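Local coordinates for capsid polyprotein (Turkey astrovirus 2, PDB 3TS3), which forms the icosahedral capsid of the virus, the fragment here being the P2 projection domain that forms the surface spike, at the interface of chains A and B. Sequence-based numbering; all coordinates share one arbitrary frame. Chains: chain A/B, Capsid polyprotein.

The interface of chains A and B. Residues chain A 2-5; chain B 3, 12, 14, 19, 104.
The loop backbone of chain A, which passes through A:Tyr3 (phi/psi -116/-9°) into an extended A:Leu4 and then through a cis peptide to A:Pro5, turns two N-H groups and a carbonyl toward the side-chain amide of B:Gln12. The amide oxygen OE1 of B:Gln12 accepts from both N-H groups, at 2.7 Å from A:Tyr3 N and 3.0 Å from A:Leu4 N. On the other branch, NE2 of B:Gln12 donates to A:Leu4 O over 3.0 Å in a nearly straight bond, with the acceptor lying almost in the amide plane. Gripped through both its oxygen and its nitrogen, the amide is fixed in rotation; its hydrogen bonds go to main-chain atoms of A:Tyr3 and A:Leu4, while A:Ile2 and the A:Tyr3 ring pack against it. It gets there because CG of B:Gln12 stands anti to the backbone N (chi1 -179°) and the chain stays extended beyond it. CB of A:Ile2 packs 3.6 Å from CD of B:Gln12.

The ring of A:Tyr3 is sandwiched. OE1 of B:Gln12 sits above one face toward the rim, with ring and amide planes steeply inclined, while CB of B:Tyr3 lies over the opposite face, 3.8 Å from the ring centroid. A:Tyr3 CB returns this CH-pi contact on the ring of B:Tyr3, the two tyrosines passing antiparallel, as the two-fold relation suggests. Further along, A:Leu4 meets B:Thr104 tip to tip, CD1 to CG2 at 3.6 Å, and CG2 of B:Thr14 lies near the same CD1. CG of A:Pro5 approaches CE2 of B:Tyr19 at 3.6 Å, and its CD lies in plane at the edge of that ring.

In the fold, the N-terminal segment of chain A, just ahead of 3-10 helix 6-8, crosses to loops and helix 102-105 of chain B at one end of the two-fold interface of the deposited dimer, probably that of the spike.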
# COMPACT_ATOMS: atom_id res chain seq x y z
N ILE A 2 16.20 4.67 16.96
CA ILE A 2 15.75 4.78 15.58
C ILE A 2 14.31 4.32 15.49
O ILE A 2 13.86 3.52 16.30
CB ILE A 2 16.60 3.93 14.61
CG1 ILE A 2 16.42 2.44 14.88
CG2 ILE A 2 18.04 4.34 14.68
CD1 ILE A 2 17.20 1.54 13.93
N TYR A 3 13.57 4.84 14.52
CA TYR A 3 12.22 4.34 14.24
C TYR A 3 12.14 3.72 12.84
O TYR A 3 11.16 3.09 12.50
CB TYR A 3 11.14 5.41 14.45
CG TYR A 3 11.25 6.59 13.54
CD1 TYR A 3 10.60 6.62 12.32
CD2 TYR A 3 12.01 7.69 13.90
CE1 TYR A 3 10.70 7.70 11.49
CE2 TYR A 3 12.12 8.76 13.06
CZ TYR A 3 11.46 8.76 11.86
OH TYR A 3 11.57 9.83 11.02
N LEU A 4 13.20 3.90 12.06
CA LEU A 4 13.32 3.28 10.74
C LEU A 4 14.53 2.35 10.72
O LEU A 4 15.59 2.74 11.16
CB LEU A 4 13.48 4.35 9.65
CG LEU A 4 12.31 5.30 9.39
CD1 LEU A 4 12.67 6.25 8.29
CD2 LEU A 4 11.06 4.51 9.01
N PRO A 5 14.37 1.12 10.25
CA PRO A 5 13.11 0.59 9.69
C PRO A 5 12.01 0.38 10.72
O PRO A 5 12.29 0.04 11.86
CB PRO A 5 13.53 -0.75 9.07
CG PRO A 5 14.99 -0.88 9.24
CD PRO A 5 15.47 0.15 10.19
N TYR B 3 7.27 8.97 16.96
CA TYR B 3 7.33 8.94 15.50
C TYR B 3 5.98 8.75 14.79
O TYR B 3 5.93 8.78 13.59
CB TYR B 3 8.32 7.86 15.05
CG TYR B 3 7.96 6.49 15.56
CD1 TYR B 3 7.25 5.61 14.77
CD2 TYR B 3 8.31 6.09 16.83
CE1 TYR B 3 6.90 4.36 15.23
CE2 TYR B 3 7.97 4.85 17.29
CZ TYR B 3 7.26 3.99 16.49
OH TYR B 3 6.92 2.75 16.96
N GLN B 12 15.42 11.14 10.61
CA GLN B 12 16.38 10.17 11.11
C GLN B 12 17.34 9.88 9.98
O GLN B 12 16.94 9.81 8.84
CB GLN B 12 15.69 8.87 11.51
CG GLN B 12 16.64 7.80 12.06
CD GLN B 12 16.03 6.42 12.00
OE1 GLN B 12 15.03 6.15 12.64
NE2 GLN B 12 16.64 5.54 11.24
N THR B 14 19.13 7.71 7.50
CA THR B 14 18.98 6.38 6.93
C THR B 14 20.20 6.18 6.04
O THR B 14 20.61 7.09 5.34
CB THR B 14 17.66 6.17 6.16
OG1 THR B 14 17.56 7.11 5.10
CG2 THR B 14 16.48 6.32 7.10
N TYR B 19 18.08 -0.37 2.14
CA TYR B 19 19.04 -1.05 3.01
C TYR B 19 18.41 -2.25 3.72
O TYR B 19 17.20 -2.38 3.77
CB TYR B 19 19.63 -0.05 4.02
CG TYR B 19 18.58 0.62 4.84
CD1 TYR B 19 17.98 1.80 4.42
CD2 TYR B 19 18.15 0.07 6.03
CE1 TYR B 19 17.01 2.39 5.17
CE2 TYR B 19 17.18 0.66 6.78
CZ TYR B 19 16.61 1.82 6.35
OH TYR B 19 15.63 2.42 7.10
N THR B 104 12.94 11.32 5.17
CA THR B 104 14.23 10.65 5.20
C THR B 104 14.79 10.39 3.80
O THR B 104 15.99 10.40 3.59
CB THR B 104 14.25 9.35 6.05
OG1 THR B 104 13.44 8.35 5.43
CG2 THR B 104 13.74 9.60 7.44